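PDB 2GAN: 182aa long hypothetical protein from Pyrococcus horikoshii, which is of unknown function but, as a putative acetyltransferase of the GNAT family, probably transfers an acetyl group from acetyl-CoA to an unidentified substrate. Local coordinates for residues E99-N103 and E104-L108; F60-S63 and Q64-E68. One frame throughout, in Å; residues are numbered along the deposited sequence.

Interaction 1: E99-N103 and E104-L108; sequences EELMN and EKVGL
N103 folds over the two residues that follow it and is gripped at both of its carbonyls. Its backbone O takes the amide of V106 at 3.0 Å (N to O), closing a type I beta turn from N103 to V106. Its side-chain OD1 takes the amide of K105 at 2.7 Å (N to OD1), in the plane of the side-chain carbonyl. This second bond depends on CG sitting between the backbone N and the carbonyl carbon (chi1 74°), which carries the amide group back over the turn. At the other end of the same group, ND2 reaches E100 O in a weak bond of 3.4 Å, so the amide spans from the 3-10 turn to the beta turn.

Packing centres on the CG2 methyl of V106, which its rotation, CG2 anti to the carbonyl carbon, turns to both L101 and N103. L101 CB is the apolar neighbour of CG2 at 4.2 Å. Two polar atoms press on the same methyl as van der Waals contacts: L101 O at 3.1 Å and N103 ND2 at 3.3 Å, the N103 and V106 side chains crossing at about a right angle. Both L101 and V106 also rest on Y143 of strand 141-146, and L101 touches I173 of the second subunit.

The charged ends of E104 and K105 lead away from 99-103 to partners elsewhere in the chain: E104 forms salt bridges with R88 and K140, and K105 NZ bonds to G139 O. An Asx turn laid over a type I beta turn is the local motif here, and it delivers the chain from the loop into strand 106-114 of the GNAT sheet.

Interaction 2: F60-S63 and Q64-E68; sequences FRLS and QEFDE. With SO4 (sulfate ion), chain D.
R61, on the last turn of helix 47-65, reaches a sulfate site that also uses the backbone N of F111, and on the way it meets E65 and F66. The anion probably came from the crystallisation liquor. R61 NH1 and NH2 both donate to its O4, each at 2.7 Å, so the guanidinium straddles one oxygen with the sulfate at its edge. E65 OE1 lies at the same group's edge, 3.4 Å from NE; the salt bridge has weak hydrogen bonds from NE and NH2, and the carboxylate stands almost perpendicular to the guanidinium. The other oxygen, E65 OE2, comes to the rim of the F60 ring, 3.5 Å from CE1.

The F66 ring lies against the arginine. R61 CB sits over the ring face in a CH-pi contact, 3.9 Å from the centroid, and F66 CZ lies over one face of the guanidinium, offset toward the rim. With CG beside its backbone N (chi1 -62°), the ring is turned to R61 and touches L62 CD1 through CD1 at 3.7 Å. A leucine in place of R61 would probably leave the sulfate without two of its donors and E65 without its cationic mate, close to the like charge of E110.

The backbone closes with a wide, pi-type bond, F66 N to R61 O at 2.8 Å, and water 1 bridges L62 O and F66 O. Beyond, D67 and E68 pair with L84 as a classic beta bulge where strand 68-74 begins, while F66 packs on A83 of strand 78-85 and meets the ring of F111 on strand 106-114, and L62 faces helix 14-27.

Overall arrangement
Interactions 1 and 2 follow in series along the chain, interaction 2 first, their centres about 17 Å apart and their nearest atoms about 7 Å, without touching. Strand 106-114 relates them. Residues 99-105 lead into it and 106-108 are its first residues, pairing with strand 141-146; the loop before it touches the second subunit through E100 and L101. Further along, F111 N joins R61 in binding the sulfate. In GNAT enzymes this strand commonly carries the acetyl end of acetyl-CoA on its backbone, so the sulfate may mark part of the cofactor or substrate pocket. Interaction 2 lies at the sulfate, and so perhaps at that pocket, whereas interaction 1 lies where the chain enters the shared strand.

Interaction 1: E99-N103 and E104-L108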
ATOM      1  N   GLU A  99     -14.702  20.171  -9.321  1.00 25.92           N
ATOM      2  CA  GLU A  99     -15.649  21.249  -9.079  1.00 27.67           C
ATOM      3  C   GLU A  99     -16.616  20.917  -7.939  1.00 27.12           C
ATOM      4  O   GLU A  99     -17.050  21.808  -7.210  1.00 25.28           O
ATOM      5  CB  GLU A  99     -16.407  21.557 -10.385  1.00 32.16           C
ATOM      6  CG  GLU A  99     -17.933  21.716 -10.285  1.00 38.82           C
ATOM      7  CD  GLU A  99     -18.685  20.380 -10.271  1.00 42.30           C
ATOM      8  OE1 GLU A  99     -18.392  19.508 -11.125  1.00 44.23           O
ATOM      9  OE2 GLU A  99     -19.587  20.217  -9.418  1.00 42.46           O
ATOM     10  N   GLU A 100     -16.941  19.640  -7.768  1.00 26.26           N
ATOM     11  CA  GLU A 100     -17.859  19.270  -6.701  1.00 28.21           C
ATOM     12  C   GLU A 100     -17.271  19.519  -5.314  1.00 30.21           C
ATOM     13  O   GLU A 100     -18.015  19.633  -4.343  1.00 31.25           O
ATOM     14  CB  GLU A 100     -18.294  17.813  -6.846  1.00 29.83           C
ATOM     15  CG  GLU A 100     -19.155  17.569  -8.085  1.00 29.52           C
ATOM     16  CD  GLU A 100     -18.394  16.864  -9.188  1.00 32.69           C
ATOM     17  OE1 GLU A 100     -17.244  17.271  -9.475  1.00 30.04           O
ATOM     18  OE2 GLU A 100     -18.950  15.908  -9.776  1.00 34.27           O
ATOM     19  N   LEU A 101     -15.946  19.610  -5.205  1.00 29.72           N
ATOM     20  CA  LEU A 101     -15.346  19.882  -3.904  1.00 30.06           C
ATOM     21  C   LEU A 101     -14.934  21.343  -3.754  1.00 30.86           C
ATOM     22  O   LEU A 101     -14.215  21.699  -2.820  1.00 31.28           O
ATOM     23  CB  LEU A 101     -14.131  18.989  -3.646  1.00 29.41           C
ATOM     24  CG  LEU A 101     -14.370  17.496  -3.427  1.00 31.90           C
ATOM     25  CD1 LEU A 101     -13.196  16.944  -2.621  1.00 32.18           C
ATOM     26  CD2 LEU A 101     -15.670  17.256  -2.678  1.00 32.32           C
HETATM   27  N   MSE A 102     -15.379  22.197  -4.667  1.00 31.26           N
HETATM   28  CA  MSE A 102     -15.025  23.603  -4.563  1.00 33.35           C
HETATM   29  C   MSE A 102     -16.143  24.402  -3.913  1.00 31.46           C
HETATM   30  O   MSE A 102     -16.716  25.286  -4.536  1.00 33.09           O
HETATM   31  CB  MSE A 102     -14.704  24.184  -5.940  1.00 36.18           C
HETATM   32  CG  MSE A 102     -13.505  23.545  -6.611  1.00 41.47           C
HETATM   33 SE   MSE A 102     -13.219  24.268  -8.376  1.00 49.79          SE
HETATM   34  CE  MSE A 102     -11.856  23.054  -8.997  1.00 43.32           C
ATOM     35  N   ASN A 103     -16.449  24.091  -2.656  1.00 30.63           N
ATOM     36  CA  ASN A 103     -17.501  24.805  -1.939  1.00 29.47           C
ATOM     37  C   ASN A 103     -17.087  25.106  -0.494  1.00 28.76           C
ATOM     38  O   ASN A 103     -16.132  24.525   0.020  1.00 28.57           O
ATOM     39  CB  ASN A 103     -18.801  24.003  -1.969  1.00 28.51           C
ATOM     40  CG  ASN A 103     -18.762  22.807  -1.059  1.00 29.64           C
ATOM     41  OD1 ASN A 103     -18.740  22.942   0.165  1.00 30.43           O
ATOM     42  ND2 ASN A 103     -18.751  21.624  -1.650  1.00 30.11           N
ATOM     43  N   GLU A 104     -17.824  26.009   0.148  1.00 28.74           N
ATOM     44  CA  GLU A 104     -17.544  26.462   1.511  1.00 29.40           C
ATOM     45  C   GLU A 104     -17.468  25.399   2.604  1.00 29.07           C
ATOM     46  O   GLU A 104     -16.823  25.620   3.624  1.00 29.85           O
ATOM     47  CB  GLU A 104     -18.567  27.526   1.916  1.00 29.51           C
ATOM     48  CG  GLU A 104     -18.185  28.360   3.136  1.00 31.71           C
ATOM     49  CD  GLU A 104     -16.963  29.238   2.900  1.00 33.50           C
ATOM     50  OE1 GLU A 104     -16.870  29.857   1.819  1.00 33.64           O
ATOM     51  OE2 GLU A 104     -16.104  29.330   3.803  1.00 34.54           O
ATOM     52  N   LYS A 105     -18.125  24.260   2.417  1.00 28.63           N
ATOM     53  CA  LYS A 105     -18.061  23.222   3.440  1.00 29.67           C
ATOM     54  C   LYS A 105     -16.935  22.213   3.225  1.00 29.32           C
ATOM     55  O   LYS A 105     -16.865  21.208   3.929  1.00 30.36           O
ATOM     56  CB  LYS A 105     -19.395  22.480   3.551  1.00 30.30           C
ATOM     57  CG  LYS A 105     -20.463  23.274   4.297  1.00 33.98           C
ATOM     58  CD  LYS A 105     -21.506  22.363   4.934  1.00 35.16           C
ATOM     59  CE  LYS A 105     -20.916  21.514   6.063  1.00 34.70           C
ATOM     60  NZ  LYS A 105     -20.537  22.301   7.271  1.00 33.16           N
ATOM     61  N   VAL A 106     -16.052  22.476   2.268  1.00 28.04           N
ATOM     62  CA  VAL A 106     -14.949  21.552   2.001  1.00 25.82           C
ATOM     63  C   VAL A 106     -13.674  21.871   2.784  1.00 25.69           C
ATOM     64  O   VAL A 106     -13.215  23.013   2.828  1.00 28.00           O
ATOM     65  CB  VAL A 106     -14.602  21.491   0.481  1.00 22.67           C
ATOM     66  CG1 VAL A 106     -13.384  20.616   0.257  1.00 22.45           C
ATOM     67  CG2 VAL A 106     -15.779  20.921  -0.301  1.00 21.94           C
ATOM     68  N   GLY A 107     -13.115  20.838   3.406  1.00 25.37           N
ATOM     69  CA  GLY A 107     -11.885  20.972   4.163  1.00 24.30           C
ATOM     70  C   GLY A 107     -10.927  19.880   3.715  1.00 23.85           C
ATOM     71  O   GLY A 107     -11.285  18.701   3.704  1.00 25.87           O
ATOM     72  N   LEU A 108      -9.708  20.269   3.351  1.00 21.19           N
ATOM     73  CA  LEU A 108      -8.701  19.324   2.874  1.00 19.54           C
ATOM     74  C   LEU A 108      -7.610  18.989   3.887  1.00 19.68           C
ATOM     75  O   LEU A 108      -7.051  19.872   4.530  1.00 16.14           O
ATOM     76  CB  LEU A 108      -8.035  19.880   1.612  1.00 19.83           C
ATOM     77  CG  LEU A 108      -8.680  19.725   0.237  1.00 19.64           C
ATOM     78  CD1 LEU A 108     -10.177  19.667   0.332  1.00 16.72           C
ATOM     79  CD2 LEU A 108      -8.222  20.864  -0.650  1.00 17.88           C
TER

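Interaction 2: F60-S63 and Q64-E68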
ATOM      1  N   PHE A  60       6.518  25.645  -2.366  1.00 22.39           N
ATOM      2  CA  PHE A  60       5.233  26.194  -2.761  1.00 22.16           C
ATOM      3  C   PHE A  60       4.108  25.885  -1.780  1.00 22.15           C
ATOM      4  O   PHE A  60       3.355  26.776  -1.398  1.00 18.65           O
ATOM      5  CB  PHE A  60       4.837  25.700  -4.157  1.00 22.16           C
ATOM      6  CG  PHE A  60       3.372  25.891  -4.476  1.00 23.97           C
ATOM      7  CD1 PHE A  60       2.474  24.829  -4.353  1.00 21.78           C
ATOM      8  CD2 PHE A  60       2.890  27.138  -4.874  1.00 25.22           C
ATOM      9  CE1 PHE A  60       1.120  25.003  -4.619  1.00 24.10           C
ATOM     10  CE2 PHE A  60       1.536  27.331  -5.144  1.00 21.52           C
ATOM     11  CZ  PHE A  60       0.648  26.260  -5.016  1.00 26.26           C
ATOM     12  N   ARG A  61       3.986  24.625  -1.374  1.00 22.40           N
ATOM     13  CA  ARG A  61       2.913  24.242  -0.461  1.00 23.14           C
ATOM     14  C   ARG A  61       2.994  24.949   0.881  1.00 23.10           C
ATOM     15  O   ARG A  61       1.981  25.379   1.428  1.00 22.47           O
ATOM     16  CB  ARG A  61       2.937  22.737  -0.221  1.00 25.02           C
ATOM     17  CG  ARG A  61       2.799  21.913  -1.469  1.00 26.32           C
ATOM     18  CD  ARG A  61       2.760  20.458  -1.085  1.00 27.71           C
ATOM     19  NE  ARG A  61       1.427  19.885  -1.221  1.00 28.74           N
ATOM     20  CZ  ARG A  61       1.084  18.699  -0.727  1.00 27.44           C
ATOM     21  NH1 ARG A  61       1.976  17.979  -0.067  1.00 24.19           N
ATOM     22  NH2 ARG A  61      -0.138  18.227  -0.910  1.00 27.19           N
ATOM     23  N   LEU A  62       4.207  25.040   1.415  1.00 22.12           N
ATOM     24  CA  LEU A  62       4.447  25.684   2.693  1.00 23.85           C
ATOM     25  C   LEU A  62       4.114  27.173   2.610  1.00 25.33           C
ATOM     26  O   LEU A  62       3.607  27.749   3.568  1.00 26.05           O
ATOM     27  CB  LEU A  62       5.914  25.499   3.092  1.00 19.37           C
ATOM     28  CG  LEU A  62       6.377  24.508   4.181  1.00 21.97           C
ATOM     29  CD1 LEU A  62       5.323  23.476   4.542  1.00 14.15           C
ATOM     30  CD2 LEU A  62       7.656  23.857   3.700  1.00 17.24           C
ATOM     31  N   SER A  63       4.388  27.790   1.463  1.00 26.35           N
ATOM     32  CA  SER A  63       4.121  29.223   1.289  1.00 28.87           C
ATOM     33  C   SER A  63       2.682  29.605   0.936  1.00 28.47           C
ATOM     34  O   SER A  63       2.121  30.544   1.505  1.00 29.96           O
ATOM     35  CB  SER A  63       5.041  29.800   0.208  1.00 28.44           C
ATOM     36  OG  SER A  63       6.396  29.710   0.593  1.00 36.01           O
ATOM     37  N   GLN A  64       2.088  28.880  -0.002  1.00 28.00           N
ATOM     38  CA  GLN A  64       0.736  29.194  -0.455  1.00 29.15           C
ATOM     39  C   GLN A  64      -0.351  28.181  -0.104  1.00 29.09           C
ATOM     40  O   GLN A  64      -1.304  28.504   0.597  1.00 32.85           O
ATOM     41  CB  GLN A  64       0.747  29.373  -1.968  1.00 29.39           C
ATOM     42  CG  GLN A  64       1.902  30.215  -2.462  1.00 33.15           C
ATOM     43  CD  GLN A  64       1.749  31.677  -2.104  1.00 34.64           C
ATOM     44  OE1 GLN A  64       2.733  32.403  -1.971  1.00 38.32           O
ATOM     45  NE2 GLN A  64       0.508  32.121  -1.960  1.00 33.93           N
ATOM     46  N   GLU A  65      -0.208  26.959  -0.601  1.00 26.88           N
ATOM     47  CA  GLU A  65      -1.203  25.919  -0.391  1.00 26.65           C
ATOM     48  C   GLU A  65      -1.691  25.678   1.038  1.00 25.04           C
ATOM     49  O   GLU A  65      -2.883  25.773   1.303  1.00 24.42           O
ATOM     50  CB  GLU A  65      -0.708  24.608  -1.017  1.00 27.58           C
ATOM     51  CG  GLU A  65      -1.672  23.434  -0.891  1.00 30.63           C
ATOM     52  CD  GLU A  65      -1.437  22.377  -1.956  1.00 33.01           C
ATOM     53  OE1 GLU A  65      -1.708  21.185  -1.698  1.00 30.79           O
ATOM     54  OE2 GLU A  65      -0.992  22.747  -3.067  1.00 35.03           O
ATOM     55  N   PHE A  66      -0.787  25.375   1.959  1.00 26.49           N
ATOM     56  CA  PHE A  66      -1.183  25.100   3.346  1.00 27.07           C
ATOM     57  C   PHE A  66      -1.750  26.315   4.094  1.00 27.27           C
ATOM     58  O   PHE A  66      -1.135  27.383   4.124  1.00 27.03           O
ATOM     59  CB  PHE A  66       0.014  24.532   4.120  1.00 27.01           C
ATOM     60  CG  PHE A  66       0.528  23.220   3.577  1.00 27.02           C
ATOM     61  CD1 PHE A  66       1.761  22.721   3.991  1.00 27.12           C
ATOM     62  CD2 PHE A  66      -0.221  22.477   2.661  1.00 26.32           C
ATOM     63  CE1 PHE A  66       2.247  21.509   3.501  1.00 25.16           C
ATOM     64  CE2 PHE A  66       0.256  21.258   2.165  1.00 26.05           C
ATOM     65  CZ  PHE A  66       1.489  20.775   2.588  1.00 25.61           C
ATOM     66  N   ASP A  67      -2.928  26.158   4.691  1.00 26.48           N
ATOM     67  CA  ASP A  67      -3.539  27.252   5.451  1.00 24.82           C
ATOM     68  C   ASP A  67      -3.145  27.110   6.926  1.00 25.71           C
ATOM     69  O   ASP A  67      -3.064  28.100   7.660  1.00 22.80           O
ATOM     70  CB  ASP A  67      -5.065  27.238   5.290  1.00 24.97           C
ATOM     71  CG  ASP A  67      -5.510  27.624   3.879  1.00 27.10           C
ATOM     72  OD1 ASP A  67      -5.018  28.649   3.348  1.00 28.46           O
ATOM     73  OD2 ASP A  67      -6.353  26.909   3.302  1.00 25.62           O
ATOM     74  N   GLU A  68      -2.901  25.865   7.341  1.00 23.69           N
ATOM     75  CA  GLU A  68      -2.469  25.546   8.695  1.00 22.13           C
ATOM     76  C   GLU A  68      -1.618  24.284   8.650  1.00 21.60           C
ATOM     77  O   GLU A  68      -2.004  23.289   8.031  1.00 21.89           O
ATOM     78  CB  GLU A  68      -3.668  25.325   9.616  1.00 22.46           C
ATOM     79  CG  GLU A  68      -4.540  26.547   9.769  1.00 22.06           C
ATOM     80  CD  GLU A  68      -5.636  26.375  10.812  1.00 24.08           C
ATOM     81  OE1 GLU A  68      -6.409  27.331  11.001  1.00 28.16           O
ATOM     82  OE2 GLU A  68      -5.732  25.300  11.438  1.00 22.66           O
TER
HETATM   83  S   SO4 D1202       0.164  14.800   0.117  1.00 47.81           S
HETATM   84  O1  SO4 D1202       0.857  13.810   0.966  1.00 47.31           O
HETATM   85  O2  SO4 D1202      -1.235  14.377  -0.121  1.00 46.08           O
HETATM   86  O3  SO4 D1202       0.877  14.892  -1.171  1.00 49.72           O
HETATM   87  O4  SO4 D1202       0.159  16.108   0.788  1.00 45.96           O
HETATM   88  O   HOH W   1       1.302  28.527   4.929  1.00 51.76           O